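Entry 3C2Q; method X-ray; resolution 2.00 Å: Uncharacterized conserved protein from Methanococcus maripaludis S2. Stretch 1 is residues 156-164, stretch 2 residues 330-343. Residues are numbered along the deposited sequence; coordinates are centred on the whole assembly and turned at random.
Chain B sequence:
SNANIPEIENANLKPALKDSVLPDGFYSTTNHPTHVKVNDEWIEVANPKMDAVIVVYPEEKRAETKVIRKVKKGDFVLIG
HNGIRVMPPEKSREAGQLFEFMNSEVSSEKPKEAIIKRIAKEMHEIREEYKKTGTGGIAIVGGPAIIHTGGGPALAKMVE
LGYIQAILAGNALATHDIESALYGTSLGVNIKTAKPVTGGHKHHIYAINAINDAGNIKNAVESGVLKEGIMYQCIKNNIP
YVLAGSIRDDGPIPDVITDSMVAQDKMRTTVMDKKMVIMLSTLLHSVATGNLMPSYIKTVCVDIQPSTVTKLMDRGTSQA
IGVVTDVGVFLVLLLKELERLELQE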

# COMPACT_ATOMS: atom_id res chain seq x y z
N ALA B 156 -11.71 -24.62 2.54
CA ALA B 156 -12.06 -25.93 3.13
C ALA B 156 -12.65 -26.88 2.07
O ALA B 156 -12.34 -28.07 2.03
CB ALA B 156 -13.05 -25.75 4.28
N LYS B 157 -13.50 -26.33 1.21
CA LYS B 157 -14.03 -27.08 0.07
C LYS B 157 -12.96 -27.61 -0.91
O LYS B 157 -13.06 -28.76 -1.39
CB LYS B 157 -15.11 -26.26 -0.63
CG LYS B 157 -15.83 -27.00 -1.77
CD LYS B 157 -16.55 -28.24 -1.30
CE LYS B 157 -17.77 -27.87 -0.48
NZ LYS B 157 -18.66 -29.07 -0.31
N MSE B 158 -11.94 -26.80 -1.20
CA MSE B 158 -10.84 -27.27 -2.05
C MSE B 158 -10.11 -28.45 -1.40
O MSE B 158 -9.74 -29.39 -2.10
CB MSE B 158 -9.84 -26.14 -2.38
CG MSE B 158 -10.48 -25.03 -3.18
SE MSE B 158 -9.27 -23.44 -3.23
CE MSE B 158 -10.63 -22.13 -3.80
N VAL B 159 -9.91 -28.40 -0.09
CA VAL B 159 -9.35 -29.53 0.66
C VAL B 159 -10.27 -30.77 0.53
O VAL B 159 -9.81 -31.85 0.14
CB VAL B 159 -9.14 -29.19 2.15
CG1 VAL B 159 -8.55 -30.38 2.89
CG2 VAL B 159 -8.18 -27.96 2.32
N GLU B 160 -11.56 -30.56 0.80
CA GLU B 160 -12.58 -31.60 0.67
C GLU B 160 -12.56 -32.25 -0.71
O GLU B 160 -12.61 -33.49 -0.83
CB GLU B 160 -13.96 -31.01 1.03
CG GLU B 160 -15.11 -32.01 0.97
CD GLU B 160 -16.46 -31.41 1.35
OE1 GLU B 160 -16.58 -30.17 1.61
OE2 GLU B 160 -17.42 -32.22 1.42
N LEU B 161 -12.41 -31.43 -1.76
CA LEU B 161 -12.45 -31.91 -3.14
C LEU B 161 -11.13 -32.52 -3.66
O LEU B 161 -11.05 -32.91 -4.82
CB LEU B 161 -12.92 -30.81 -4.11
CG LEU B 161 -14.37 -30.29 -4.04
CD1 LEU B 161 -14.53 -29.03 -4.87
CD2 LEU B 161 -15.37 -31.36 -4.51
N GLY B 162 -10.12 -32.57 -2.80
CA GLY B 162 -8.87 -33.23 -3.12
C GLY B 162 -7.83 -32.40 -3.85
O GLY B 162 -6.82 -32.96 -4.31
N TYR B 163 -8.03 -31.08 -3.94
CA TYR B 163 -7.04 -30.20 -4.60
C TYR B 163 -5.77 -29.94 -3.78
O TYR B 163 -4.74 -29.56 -4.34
CB TYR B 163 -7.65 -28.85 -4.99
CG TYR B 163 -8.65 -28.93 -6.11
CD1 TYR B 163 -8.24 -28.94 -7.44
CD2 TYR B 163 -9.99 -29.03 -5.83
CE1 TYR B 163 -9.18 -29.05 -8.47
CE2 TYR B 163 -10.94 -29.12 -6.85
CZ TYR B 163 -10.53 -29.13 -8.15
OH TYR B 163 -11.50 -29.22 -9.14
N ILE B 164 -5.83 -30.13 -2.47
CA ILE B 164 -4.80 -29.65 -1.57
C ILE B 164 -4.07 -30.81 -0.90
O ILE B 164 -4.70 -31.55 -0.17
CB ILE B 164 -5.43 -28.74 -0.44
CG1 ILE B 164 -6.32 -27.62 -1.04
CG2 ILE B 164 -4.35 -28.20 0.47
CD1 ILE B 164 -5.69 -26.87 -2.17
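Stretch 2, residues 330-343: FLVLLLKELERLEL

Stretch 2 is helical from F330 through E342 and packs against the last turn of a helix that begins earlier in the chain and runs through E160, and against the turn that follows. The two helices run in broadly the same direction, their axes inclined by 30° and approaching to 10.6 Å, and the contact buries 479 Å² summed over both sides. Along stretch 1, A156 lies out of reach, and K157 makes the first contact. Its CA-to-CB bond points toward stretch 2 and its CG lies 3.7 Å from L335 CD1, but the end of its side chain leads away, and K157 NZ forms a salt bridge with E160 OE1 at 3.0 Å within the same helix.

M158, a selenomethionine, is the centre of the packing. Its CA is 7.0 Å from that of L335, and its extended side chain (chi1 m, chi2 and chi3 t) fits as a knob into the hole formed by L331, L334, L335 and L338. The terminal M158 CE reaches the helix backbone, 3.4 Å from L331 O. M158 CE also lies 3.9 Å from both L334 CG and L335 CB; nearer the main chain, M158 CG is 3.8 Å from L338 CD1. V159 and E160 take no part.

The CA-to-CB bond of L161 points toward stretch 2, with L161 CD1 4.2 Å from L335 CD1 and L161 CD2 4.0 Å from E342 OE1. G162 then ends the helix in a Schellman motif: with positive phi, G162 N bonds to V159 O (3.0 Å) while Y163 N returns to M158 O (3.0 Å). Beyond this turn, the CA-to-CB bond of Y163 points toward stretch 2. L338 CD1 sits over one face of its ring, 4.2 Å from the centroid of Y163, in a CH-pi contact, while at the ring edge Y163 OH donates a 2.7 Å hydrogen bond to E342 OE2. I164 lies beyond the contact.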

# COMPACT_ATOMS: atom_id res chain seq x y z
N PHE B 330 -11.22 -13.58 -4.10
CA PHE B 330 -10.44 -14.49 -4.92
C PHE B 330 -10.76 -15.97 -4.65
O PHE B 330 -11.01 -16.72 -5.60
CB PHE B 330 -8.93 -14.20 -4.71
CG PHE B 330 -8.02 -15.20 -5.39
CD1 PHE B 330 -7.64 -15.04 -6.72
CD2 PHE B 330 -7.55 -16.29 -4.69
CE1 PHE B 330 -6.79 -15.99 -7.35
CE2 PHE B 330 -6.70 -17.25 -5.31
CZ PHE B 330 -6.34 -17.09 -6.63
N LEU B 331 -10.73 -16.40 -3.38
CA LEU B 331 -11.01 -17.81 -3.05
C LEU B 331 -12.42 -18.23 -3.43
O LEU B 331 -12.62 -19.35 -3.90
CB LEU B 331 -10.72 -18.14 -1.56
CG LEU B 331 -9.21 -18.15 -1.20
CD1 LEU B 331 -9.03 -18.17 0.31
CD2 LEU B 331 -8.47 -19.31 -1.86
N VAL B 332 -13.38 -17.33 -3.25
CA VAL B 332 -14.81 -17.64 -3.59
C VAL B 332 -14.96 -17.84 -5.10
O VAL B 332 -15.56 -18.84 -5.57
CB VAL B 332 -15.77 -16.54 -3.02
CG1 VAL B 332 -17.21 -16.75 -3.53
CG2 VAL B 332 -15.75 -16.59 -1.46
N LEU B 333 -14.37 -16.92 -5.86
CA LEU B 333 -14.37 -17.03 -7.32
C LEU B 333 -13.57 -18.23 -7.85
O LEU B 333 -14.01 -18.90 -8.82
CB LEU B 333 -13.86 -15.72 -7.95
CG LEU B 333 -14.76 -14.50 -7.77
CD1 LEU B 333 -14.08 -13.23 -8.34
CD2 LEU B 333 -16.17 -14.75 -8.42
N LEU B 334 -12.40 -18.47 -7.27
CA LEU B 334 -11.59 -19.62 -7.65
C LEU B 334 -12.37 -20.94 -7.49
O LEU B 334 -12.38 -21.77 -8.39
CB LEU B 334 -10.30 -19.67 -6.83
CG LEU B 334 -9.25 -20.74 -7.19
CD1 LEU B 334 -8.94 -20.75 -8.69
CD2 LEU B 334 -7.99 -20.52 -6.29
N LEU B 335 -12.99 -21.13 -6.33
CA LEU B 335 -13.80 -22.32 -6.10
C LEU B 335 -14.90 -22.49 -7.19
O LEU B 335 -15.09 -23.59 -7.73
CB LEU B 335 -14.42 -22.29 -4.70
CG LEU B 335 -15.33 -23.50 -4.37
CD1 LEU B 335 -14.54 -24.81 -4.43
CD2 LEU B 335 -16.03 -23.31 -3.04
N LYS B 336 -15.62 -21.41 -7.50
CA LYS B 336 -16.65 -21.49 -8.54
C LYS B 336 -16.06 -21.98 -9.86
O LYS B 336 -16.67 -22.78 -10.55
CB LYS B 336 -17.37 -20.16 -8.73
CG LYS B 336 -18.19 -19.73 -7.55
CD LYS B 336 -18.94 -18.42 -7.88
CE LYS B 336 -19.29 -17.63 -6.63
NZ LYS B 336 -20.27 -18.34 -5.76
N GLU B 337 -14.85 -21.51 -10.20
CA GLU B 337 -14.22 -21.89 -11.45
C GLU B 337 -13.78 -23.38 -11.44
O GLU B 337 -13.94 -24.09 -12.45
CB GLU B 337 -13.05 -20.94 -11.76
CG GLU B 337 -12.35 -21.18 -13.11
CD GLU B 337 -13.25 -21.06 -14.35
OE1 GLU B 337 -14.40 -20.57 -14.26
OE2 GLU B 337 -12.79 -21.48 -15.44
N LEU B 338 -13.25 -23.84 -10.30
CA LEU B 338 -12.91 -25.26 -10.10
C LEU B 338 -14.19 -26.14 -10.22
O LEU B 338 -14.16 -27.17 -10.89
CB LEU B 338 -12.25 -25.47 -8.72
CG LEU B 338 -10.87 -24.82 -8.47
CD1 LEU B 338 -10.47 -24.90 -6.98
CD2 LEU B 338 -9.83 -25.46 -9.37
N GLU B 339 -15.29 -25.71 -9.61
CA GLU B 339 -16.58 -26.42 -9.74
C GLU B 339 -17.08 -26.46 -11.20
O GLU B 339 -17.58 -27.50 -11.65
CB GLU B 339 -17.62 -25.86 -8.78
CG GLU B 339 -17.22 -26.09 -7.32
CD GLU B 339 -18.11 -25.35 -6.33
OE1 GLU B 339 -18.54 -24.22 -6.64
OE2 GLU B 339 -18.33 -25.87 -5.22
N ARG B 340 -16.90 -25.36 -11.93
CA ARG B 340 -17.22 -25.30 -13.37
C ARG B 340 -16.43 -26.35 -14.18
O ARG B 340 -17.02 -27.08 -15.00
CB ARG B 340 -16.96 -23.90 -13.94
CG ARG B 340 -17.58 -23.64 -15.33
CD ARG B 340 -17.10 -22.31 -15.97
NE ARG B 340 -15.67 -22.32 -16.28
CZ ARG B 340 -15.13 -22.91 -17.36
NH1 ARG B 340 -15.89 -23.52 -18.25
NH2 ARG B 340 -13.82 -22.88 -17.54
N LEU B 341 -15.11 -26.40 -13.97
CA LEU B 341 -14.24 -27.39 -14.61
C LEU B 341 -14.59 -28.84 -14.27
O LEU B 341 -14.52 -29.71 -15.14
CB LEU B 341 -12.76 -27.15 -14.27
CG LEU B 341 -12.11 -25.87 -14.75
CD1 LEU B 341 -10.67 -25.75 -14.20
CD2 LEU B 341 -12.14 -25.77 -16.27
N GLU B 342 -14.96 -29.10 -13.02
CA GLU B 342 -15.33 -30.45 -12.59
C GLU B 342 -16.62 -30.93 -13.28
O GLU B 342 -16.78 -32.12 -13.56
CB GLU B 342 -15.48 -30.51 -11.07
CG GLU B 342 -14.86 -31.77 -10.43
CD GLU B 342 -14.33 -31.53 -8.99
OE1 GLU B 342 -14.34 -32.50 -8.18
OE2 GLU B 342 -13.89 -30.39 -8.67
N LEU B 343 -17.52 -29.99 -13.56
CA LEU B 343 -18.72 -30.28 -14.34
C LEU B 343 -18.39 -30.26 -15.82
O LEU B 343 -19.23 -30.57 -16.66
CB LEU B 343 -19.83 -29.27 -14.03
CG LEU B 343 -20.33 -29.17 -12.58
CD1 LEU B 343 -20.94 -27.80 -12.31
CD2 LEU B 343 -21.33 -30.28 -12.22